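Local coordinates for citrate synthase (Mycobacterium tuberculosis, PDB 4TVM) that condenses oxaloacetate with acetyl-CoA and hydrolyses the resulting thioester to release citrate and CoA, the entry step of the Krebs cycle, at the oxaloacetate ion site. Sequence-based numbering; all coordinates share one arbitrary frame. Chains: chain A/B, Citrate synthase.

The oxaloacetate ion site. Residues chain A 229, 232, 235, 267, 318, 366, 387, 391; chain B 412. With OAA (oxaloacetate ion), chain C.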
loop_
_atom_site.group_PDB
_atom_site.type_symbol
_atom_site.label_atom_id
_atom_site.label_comp_id
_atom_site.label_asym_id
_atom_site.label_seq_id
_atom_site.Cartn_x
_atom_site.Cartn_y
_atom_site.Cartn_z
ATOM N N HIS A 229 -9.745 -17.197 -7.359
ATOM C CA HIS A 229 -9.226 -16.022 -6.618
ATOM C C HIS A 229 -8.424 -15.061 -7.473
ATOM O O HIS A 229 -7.918 -14.068 -6.964
ATOM C CB HIS A 229 -8.361 -16.485 -5.462
ATOM C CG HIS A 229 -9.132 -17.062 -4.319
ATOM N ND1 HIS A 229 -9.671 -16.280 -3.316
ATOM C CD2 HIS A 229 -9.434 -18.346 -4.001
ATOM C CE1 HIS A 229 -10.279 -17.057 -2.436
ATOM N NE2 HIS A 229 -10.156 -18.314 -2.831
ATOM N N HIS A 232 -11.170 -9.859 -8.377
ATOM C CA HIS A 232 -12.465 -9.652 -7.761
ATOM C C HIS A 232 -12.871 -8.206 -7.588
ATOM O O HIS A 232 -13.477 -7.843 -6.593
ATOM C CB HIS A 232 -12.498 -10.312 -6.397
ATOM C CG HIS A 232 -13.868 -10.372 -5.821
ATOM N ND1 HIS A 232 -14.171 -9.895 -4.570
ATOM C CD2 HIS A 232 -15.027 -10.828 -6.343
ATOM C CE1 HIS A 232 -15.458 -10.066 -4.334
ATOM N NE2 HIS A 232 -16.002 -10.622 -5.399
ATOM N N ASN A 235 -11.332 -3.594 -5.052
ATOM C CA ASN A 235 -10.914 -4.321 -3.887
ATOM C C ASN A 235 -10.165 -3.440 -2.967
ATOM O O ASN A 235 -9.615 -2.477 -3.439
ATOM C CB ASN A 235 -9.848 -5.283 -4.333
ATOM C CG ASN A 235 -10.166 -6.648 -3.995
ATOM O OD1 ASN A 235 -10.737 -6.868 -2.946
ATOM N ND2 ASN A 235 -9.835 -7.584 -4.867
ATOM N N HIS A 267 -9.660 -9.140 5.033
ATOM C CA HIS A 267 -9.435 -9.259 3.618
ATOM C C HIS A 267 -8.658 -10.564 3.299
ATOM O O HIS A 267 -9.260 -11.589 2.931
ATOM C CB HIS A 267 -8.696 -7.992 3.155
ATOM C CG HIS A 267 -8.580 -7.867 1.677
ATOM N ND1 HIS A 267 -9.556 -8.327 0.823
ATOM C CD2 HIS A 267 -7.602 -7.359 0.895
ATOM C CE1 HIS A 267 -9.181 -8.123 -0.424
ATOM N NE2 HIS A 267 -8.003 -7.535 -0.410
ATOM N N ARG A 318 -18.554 -18.592 -6.825
ATOM C CA ARG A 318 -17.363 -19.342 -6.425
ATOM C C ARG A 318 -17.703 -20.300 -5.320
ATOM O O ARG A 318 -17.379 -21.486 -5.381
ATOM C CB ARG A 318 -16.283 -18.431 -5.894
ATOM C CG ARG A 318 -15.752 -17.433 -6.895
ATOM C CD ARG A 318 -14.976 -16.341 -6.191
ATOM N NE ARG A 318 -15.671 -15.864 -4.991
ATOM C CZ ARG A 318 -15.455 -14.687 -4.419
ATOM N NH1 ARG A 318 -14.538 -13.857 -4.900
ATOM N NH2 ARG A 318 -16.137 -14.341 -3.333
ATOM N N ASP A 366 -15.633 -18.453 2.743
ATOM C CA ASP A 366 -14.180 -18.468 2.856
ATOM C C ASP A 366 -13.799 -19.711 3.660
ATOM O O ASP A 366 -12.651 -20.141 3.673
ATOM C CB ASP A 366 -13.701 -17.227 3.597
ATOM C CG ASP A 366 -13.986 -15.955 2.831
ATOM O OD1 ASP A 366 -13.764 -15.956 1.598
ATOM O OD2 ASP A 366 -14.427 -14.965 3.457
ATOM N N PHE A 387 -3.376 -16.753 -1.246
ATOM C CA PHE A 387 -4.293 -15.741 -1.754
ATOM C C PHE A 387 -3.620 -14.797 -2.731
ATOM O O PHE A 387 -4.154 -14.557 -3.817
ATOM C CB PHE A 387 -4.880 -14.962 -0.608
ATOM C CG PHE A 387 -6.012 -14.087 -1.011
ATOM C CD1 PHE A 387 -5.829 -13.078 -1.949
ATOM C CD2 PHE A 387 -7.267 -14.249 -0.450
ATOM C CE1 PHE A 387 -6.881 -12.273 -2.327
ATOM C CE2 PHE A 387 -8.318 -13.441 -0.834
ATOM C CZ PHE A 387 -8.134 -12.463 -1.777
ATOM N N ARG A 391 -4.290 -13.943 -6.723
ATOM C CA ARG A 391 -4.707 -12.594 -7.077
ATOM C C ARG A 391 -3.712 -11.816 -7.941
ATOM O O ARG A 391 -4.086 -10.813 -8.588
ATOM C CB ARG A 391 -4.990 -11.806 -5.805
ATOM C CG ARG A 391 -5.447 -10.395 -6.051
ATOM C CD ARG A 391 -6.632 -10.331 -6.992
ATOM N NE ARG A 391 -7.782 -11.053 -6.446
ATOM C CZ ARG A 391 -8.556 -10.625 -5.442
ATOM N NH1 ARG A 391 -8.313 -9.473 -4.816
ATOM N NH2 ARG A 391 -9.565 -11.376 -5.030
ATOM N N ARG B 412 -14.103 -0.656 0.310
ATOM C CA ARG B 412 -14.742 -1.412 -0.766
ATOM C C ARG B 412 -15.205 -0.433 -1.849
ATOM O O ARG B 412 -16.386 -0.138 -1.956
ATOM C CB ARG B 412 -15.952 -2.154 -0.192
ATOM C CG ARG B 412 -16.460 -3.308 -1.037
ATOM C CD ARG B 412 -15.717 -4.590 -0.676
ATOM N NE ARG B 412 -15.788 -5.621 -1.716
ATOM C CZ ARG B 412 -15.160 -5.551 -2.888
ATOM N NH1 ARG B 412 -14.429 -4.478 -3.195
ATOM N NH2 ARG B 412 -15.276 -6.544 -3.768
HETATM O O1 OAA C . -11.548 -12.901 -3.089
HETATM O O2 OAA C . -11.766 -13.994 -1.169
HETATM O O4 OAA C . -13.887 -9.070 -1.654
HETATM O O5 OAA C . -12.168 -8.544 -2.908
HETATM O O3 OAA C . -10.936 -10.612 -2.475
HETATM C C1 OAA C . -11.942 -12.982 -1.899
HETATM C C2 OAA C . -12.675 -11.788 -1.350
HETATM C C3 OAA C . -12.057 -10.575 -1.999
HETATM C C4 OAA C . -12.759 -9.317 -2.150
#
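Oxaloacetate lies largely buried in the active-site pocket of citrate synthase, which chain A lines and one arginine of chain B completes. The ketone and the C4 carboxylate are closely packed. A:Arg391, from helix 383-403, has CG anti to the backbone N (chi1 -179°) and then folds at chi2 and chi3, so that its guanidinium meets the ketone oxygen edge-on; A:Arg391 NH2 donates a nearly straight hydrogen bond of 3.0 Å to OAA O3 (165° at H). The same NH2 forms a salt bridge to carboxylate oxygen O1. A:Arg391 NE, donating to A:His229 O at 3.1 Å, helps fix the rotation of this group, while A:Phe387 CE1 sits over the centre of one guanidinium face. The phenyl ring also turns its edge to the ligand, A:Phe387 CZ lying 3.4 Å from OAA O3. At the C4 carboxylate, A:His232 ND1, if protonated, can share its N-H between OAA O4 (3.0 Å) and OAA O5 (2.9 Å), while A:Arg318 NH1 lies over the rim of one imidazole face. The periphery is looser. A:Arg318 NH1 makes a longer salt bridge to OAA O1 at 3.6 Å, and poorly ordered B:Arg412 approaches O4 through NH2. A:Asp366, the family's base for the acetyl-CoA methyl, keeps OD1 3.9 Å from OAA O2. The arginines probably offset both carboxylate charges and may polarise the ketone, holding oxaloacetate for attack by enolised acetyl-CoA in a site shared between subunits.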